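Local coordinates for aldehyde dehydrogenase 12 (Zea mays, PDB 6D97) that oxidises L-glutamate gamma-semialdehyde to glutamate with NAD+ as the cofactor, the last step of proline catabolism in plants, at the interface of chains A and B and the interface of chains A and C. Coordinates in Å, arbitrary orientation; residue numbers count along the deposited sequence, not the author numbering. Chains: chain A/B/C, Aldehyde dehydrogenase 12.

Contacts 1 and 3 are neighbouring patches of the interface of chains A and B. Their C-alpha centres lie about 6 Å apart, and they share A:Pro104, A:Arg165 and B:Pro174. Helices 105-121 and 163-167 of chain A meet strand 170-174 of chain B, which continues into the loop used in contact 1. Contact 2 joins chains A and C, about 29 Å from contact 1 and 25 Å from contact 3 between C-alpha centres. Chain A thus meets two different partners through separate surfaces, each interface being two-fold symmetric, as fits the deposited assembly of four copies, a tetramer also common among aldehyde dehydrogenases.

Contact 1: the interface of chains A and B. Residues chain A 104-105, 108, 165; chain B 174-176.
A:Arg165 grips B:Asn176 end-on, both terminal guanidinium nitrogens converging on the amide oxygen. NH2 of A:Arg165 donates to OD1 of B:Asn176 over 2.7 Å, and NH1 donates to the same OD1 over 2.8 Å. The NH1 bond runs nearly along the C=O axis (163° at the oxygen), whereas NH2 is tilted from the amide plane; the guanidinium and amide planes lie 42° apart. NH1 of A:Arg165 also donates to the backbone O of B:Pro174 at 2.8 Å, with 160° at the hydrogen. Both acceptors lie in the guanidinium plane, which should restrict its rotation. Bends at chi2 and chi3 turn the arginine tip toward these oxygens.

Among the apolar contacts, CD1 of A:Leu108 touches CG of B:Asn176 at 3.7 Å, the side chains crossing at about a right angle. CG of A:Leu108 also lies above the rim of one guanidinium face, a packing within chain A. The ring carbon CB of A:Pro104 meets CB of B:Pro174 at 4.0 Å.

A water bridges the backbones, 2.9 Å from O of A:Pro104 and 2.8 Å from O of B:Gly175.

The chain B segment leaves strand 170-174 as a loop and lies against the start of helix 105-121 and helix 163-167 of chain A.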
# COMPACT_ATOMS: atom_id res chain seq x y z
N PRO A 104 9.67 19.01 -8.94
CA PRO A 104 9.64 18.08 -7.80
C PRO A 104 10.53 18.50 -6.65
O PRO A 104 10.30 18.06 -5.52
CB PRO A 104 10.11 16.75 -8.41
CG PRO A 104 10.98 17.17 -9.53
CD PRO A 104 10.37 18.42 -10.10
N GLU A 105 11.52 19.35 -6.91
CA GLU A 105 12.38 19.85 -5.84
C GLU A 105 11.59 20.62 -4.79
O GLU A 105 12.09 20.82 -3.68
CB GLU A 105 13.51 20.72 -6.42
CG GLU A 105 13.08 22.08 -6.96
CD GLU A 105 12.45 22.02 -8.34
OE1 GLU A 105 12.50 20.94 -8.98
OE2 GLU A 105 11.89 23.04 -8.80
N LEU A 108 11.01 18.51 -1.78
CA LEU A 108 12.16 18.51 -0.87
C LEU A 108 12.21 19.78 -0.03
O LEU A 108 12.57 19.73 1.15
CB LEU A 108 13.45 18.34 -1.66
CG LEU A 108 13.48 17.06 -2.49
CD1 LEU A 108 14.85 16.82 -3.10
CD2 LEU A 108 13.04 15.91 -1.61
N ARG A 165 7.96 14.44 -0.24
CA ARG A 165 8.22 13.71 -1.48
C ARG A 165 7.47 12.38 -1.50
O ARG A 165 6.82 12.03 -2.50
CB ARG A 165 9.73 13.50 -1.61
CG ARG A 165 10.22 12.93 -2.93
CD ARG A 165 11.36 11.93 -2.72
NE ARG A 165 12.61 12.52 -2.25
CZ ARG A 165 13.60 12.90 -3.05
NH1 ARG A 165 13.47 12.77 -4.36
NH2 ARG A 165 14.71 13.42 -2.54
N PRO B 174 8.89 10.82 -6.84
CA PRO B 174 9.56 11.88 -7.60
C PRO B 174 11.01 12.04 -7.17
O PRO B 174 11.36 11.86 -6.00
CB PRO B 174 8.74 13.14 -7.27
CG PRO B 174 7.42 12.63 -6.80
CD PRO B 174 7.71 11.32 -6.11
N GLY B 175 11.87 12.38 -8.13
CA GLY B 175 13.27 12.60 -7.85
C GLY B 175 13.54 14.01 -7.35
O GLY B 175 12.64 14.76 -6.98
N ASN B 176 14.83 14.37 -7.38
CA ASN B 176 15.27 15.66 -6.85
C ASN B 176 15.11 16.80 -7.84
O ASN B 176 15.24 17.96 -7.44
CB ASN B 176 16.73 15.58 -6.41
CG ASN B 176 16.93 14.64 -5.25
OD1 ASN B 176 16.02 13.90 -4.87
ND2 ASN B 176 18.13 14.66 -4.68
O HOH W 1 10.77 15.23 -4.98

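Contact 2: the interface of chains A and C. Residues chain A 485, 500-502; chain C 182, 529, 531.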
# COMPACT_ATOMS: atom_id res chain seq x y z
N THR A 485 -14.27 8.64 13.81
CA THR A 485 -13.15 8.52 14.75
C THR A 485 -13.70 7.92 16.04
O THR A 485 -14.06 8.64 16.98
CB THR A 485 -12.48 9.86 15.00
OG1 THR A 485 -12.27 10.53 13.75
CG2 THR A 485 -11.15 9.63 15.68
N ASN A 500 -0.95 10.96 14.86
CA ASN A 500 -0.56 9.63 14.39
C ASN A 500 -1.73 8.82 13.84
O ASN A 500 -1.49 7.76 13.26
CB ASN A 500 0.12 8.84 15.51
CG ASN A 500 -0.60 8.95 16.83
OD1 ASN A 500 -0.54 9.98 17.49
ND2 ASN A 500 -1.28 7.87 17.23
N HIS A 501 -2.97 9.28 13.99
CA HIS A 501 -4.06 8.59 13.33
C HIS A 501 -5.12 9.59 12.88
O HIS A 501 -5.13 10.76 13.28
CB HIS A 501 -4.68 7.50 14.22
CG HIS A 501 -5.37 8.01 15.44
ND1 HIS A 501 -6.61 8.59 15.41
CD2 HIS A 501 -4.99 8.00 16.74
CE1 HIS A 501 -6.97 8.92 16.64
NE2 HIS A 501 -6.01 8.57 17.46
N TRP A 502 -5.99 9.10 12.00
CA TRP A 502 -7.01 9.91 11.36
C TRP A 502 -7.92 10.58 12.37
O TRP A 502 -8.28 10.00 13.40
CB TRP A 502 -7.81 9.00 10.42
CG TRP A 502 -9.12 9.55 9.92
CD1 TRP A 502 -10.29 9.65 10.62
CD2 TRP A 502 -9.39 10.02 8.60
NE1 TRP A 502 -11.27 10.17 9.82
CE2 TRP A 502 -10.75 10.41 8.57
CE3 TRP A 502 -8.63 10.16 7.44
CZ2 TRP A 502 -11.35 10.93 7.43
CZ3 TRP A 502 -9.23 10.68 6.30
CH2 TRP A 502 -10.58 11.06 6.31
N SER C 182 -4.41 1.99 16.45
CA SER C 182 -5.39 2.67 15.62
C SER C 182 -5.57 1.93 14.30
O SER C 182 -4.62 1.38 13.75
CB SER C 182 -4.97 4.13 15.36
OG SER C 182 -3.65 4.22 14.85
N GLU C 529 -11.94 5.47 11.19
CA GLU C 529 -10.86 5.15 12.10
C GLU C 529 -11.45 4.57 13.38
O GLU C 529 -12.34 5.16 13.99
CB GLU C 529 -10.03 6.40 12.42
CG GLU C 529 -8.72 6.14 13.15
CD GLU C 529 -7.66 5.55 12.25
OE1 GLU C 529 -7.88 5.51 11.02
OE2 GLU C 529 -6.60 5.11 12.76
N ILE C 531 -10.01 3.19 16.99
CA ILE C 531 -8.82 3.21 17.83
C ILE C 531 -9.10 2.35 19.06
O ILE C 531 -9.91 2.73 19.92
CB ILE C 531 -8.42 4.63 18.24
CG1 ILE C 531 -8.25 5.54 17.02
CG2 ILE C 531 -7.15 4.61 19.07
CD1 ILE C 531 -9.49 6.33 16.67
O HOH W 2 -1.38 4.99 16.29
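C:Ile531 and A:His501 reach toward each other tip to tip, and CG1 of C:Ile531 lies over the centre of one face of the A:His501 imidazole, 3.7 Å from the ring centroid, a CH-pi contact. CD1 of C:Ile531 continues the packing, lying 3.6 Å from CE1 of A:His501 and 3.8 Å from CG2 of A:Thr485. The imidazole is set over the isoleucine by its chi1 of 66°, with CG between the backbone N and the carbonyl carbon. Within chain A, ND1 of A:His501 donates to the backbone O of A:Trp502 at 3.0 Å, from above the carbonyl plane, which helps to fix the ring's rotation.

Farther out, CB of C:Glu529 packs against CD1 of the A:Trp502 indole at 3.7 Å, its carboxylate plane turned 24° from the ring. OE2 of C:Glu529 stands 4.4 Å from ND1 of A:His501, short of contact, yet near enough that it might favour a protonated imidazole.

At the polar rim, a water joins the side-chain amide ND2 of A:Asn500, 3.0 Å away, to the hydroxyl OG of C:Ser182, 2.8 Å away.

A:Thr485 pairs with C:Glu529 in a parallel beta bridge. Strand 526-533 of one subunit thereby adds to the strands of the other, the exchange typical of aldehyde dehydrogenase dimers, and this patch probably helps hold the dimer together.

Contact 3: the interface of chains A and B. Residues chain A 100, 104, 107, 165-166, 168-169; chain B 172-174.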
# COMPACT_ATOMS: atom_id res chain seq x y z
N PRO A 100 3.89 15.59 -9.12
CA PRO A 100 4.94 14.56 -9.20
C PRO A 100 5.85 14.65 -10.41
O PRO A 100 6.92 14.03 -10.40
CB PRO A 100 4.13 13.25 -9.22
CG PRO A 100 2.92 13.57 -8.46
CD PRO A 100 2.58 15.00 -8.80
N PRO A 104 9.67 19.01 -8.94
CA PRO A 104 9.64 18.08 -7.80
C PRO A 104 10.53 18.50 -6.65
O PRO A 104 10.30 18.06 -5.52
CB PRO A 104 10.11 16.75 -8.41
CG PRO A 104 10.98 17.17 -9.53
CD PRO A 104 10.37 18.42 -10.10
N TYR A 107 8.90 19.46 -3.36
CA TYR A 107 8.64 18.47 -2.32
C TYR A 107 9.77 18.45 -1.30
O TYR A 107 9.52 18.37 -0.09
CB TYR A 107 8.47 17.08 -2.92
CG TYR A 107 7.24 16.87 -3.77
CD1 TYR A 107 5.97 16.85 -3.20
CD2 TYR A 107 7.36 16.64 -5.13
CE1 TYR A 107 4.85 16.63 -3.98
CE2 TYR A 107 6.25 16.43 -5.92
CZ TYR A 107 5.00 16.43 -5.34
OH TYR A 107 3.89 16.21 -6.12
N ARG A 165 7.96 14.44 -0.24
CA ARG A 165 8.22 13.71 -1.48
C ARG A 165 7.47 12.38 -1.50
O ARG A 165 6.82 12.03 -2.50
CB ARG A 165 9.73 13.50 -1.61
CG ARG A 165 10.22 12.93 -2.93
CD ARG A 165 11.36 11.93 -2.72
NE ARG A 165 12.61 12.52 -2.25
CZ ARG A 165 13.60 12.90 -3.05
NH1 ARG A 165 13.47 12.77 -4.36
NH2 ARG A 165 14.71 13.42 -2.54
N PHE A 166 7.50 11.65 -0.38
CA PHE A 166 6.84 10.35 -0.31
C PHE A 166 5.32 10.46 -0.37
O PHE A 166 4.66 9.47 -0.71
CB PHE A 166 7.25 9.63 0.98
CG PHE A 166 8.66 9.12 0.96
CD1 PHE A 166 9.37 9.00 -0.22
CD2 PHE A 166 9.28 8.73 2.14
CE1 PHE A 166 10.67 8.52 -0.23
CE2 PHE A 166 10.58 8.26 2.15
CZ PHE A 166 11.27 8.15 0.96
N ALA A 168 3.84 12.11 -2.57
CA ALA A 168 3.62 12.05 -4.01
C ALA A 168 4.02 10.70 -4.60
O ALA A 168 4.21 10.61 -5.82
CB ALA A 168 4.38 13.18 -4.71
N ARG A 169 4.17 9.68 -3.77
CA ARG A 169 4.35 8.32 -4.26
C ARG A 169 3.22 7.96 -5.21
O ARG A 169 2.05 8.29 -4.97
CB ARG A 169 4.39 7.35 -3.07
CG ARG A 169 4.49 5.87 -3.37
CD ARG A 169 4.35 5.11 -2.05
NE ARG A 169 4.48 3.66 -2.18
CZ ARG A 169 5.48 2.95 -1.68
NH1 ARG A 169 6.45 3.55 -1.01
NH2 ARG A 169 5.51 1.63 -1.84
N ALA B 172 6.42 4.38 -7.40
CA ALA B 172 7.38 5.36 -7.88
C ALA B 172 7.34 6.59 -6.98
O ALA B 172 6.34 6.87 -6.32
CB ALA B 172 7.12 5.75 -9.35
N VAL B 173 8.46 7.30 -6.96
CA VAL B 173 8.65 8.48 -6.11
C VAL B 173 9.31 9.56 -6.94
O VAL B 173 10.23 9.26 -7.73
CB VAL B 173 9.49 8.13 -4.86
CG1 VAL B 173 9.60 9.33 -3.96
CG2 VAL B 173 8.88 6.96 -4.10
N PRO B 174 8.89 10.82 -6.84
CA PRO B 174 9.56 11.88 -7.60
C PRO B 174 11.01 12.04 -7.17
O PRO B 174 11.36 11.86 -6.00
CB PRO B 174 8.74 13.14 -7.27
CG PRO B 174 7.42 12.63 -6.80
CD PRO B 174 7.71 11.32 -6.11
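The phenyl ring of A:Phe166 receives B:Val173 at its edge: methyl CG1 of B:Val173 lies in the ring plane, 3.8 Å from CD1 of A:Phe166, and the two side chains approach at a slant. In this member of the aldehyde dehydrogenase family, the chain B side is the end of strand 170-174. The guanidinium of A:Arg165 likewise meets chain B edgewise, with the carbonyl carbon of B:Pro174 in its plane beside the bond from NH1. The side chains of A:Tyr107 and B:Pro174 cross at about a right angle, CE2 of the phenol 4.1 Å from the proline CG.

B:Val173 reaches chain A through CG1, which a chi1 of -177° puts anti to the backbone N. CG1 of B:Val173 also rests 3.4 Å from CD of A:Arg165, so it touches both the aliphatic stem of the arginine and the rim of the phenylalanine.

B:Pro174 is enclosed by several chain A groups. CG of B:Pro174 packs 3.7 Å from CB of A:Ala168 and 4.0 Å from CA of A:Pro100, while its CB lies 3.7 Å from the backbone O of A:Pro100. CD of B:Pro174 faces the backbone O of A:Ala168 at 3.6 Å. At the margin, CG of A:Arg169 lies 3.6 Å from the backbone O of B:Ala172, and the arginine chain runs on from there extended.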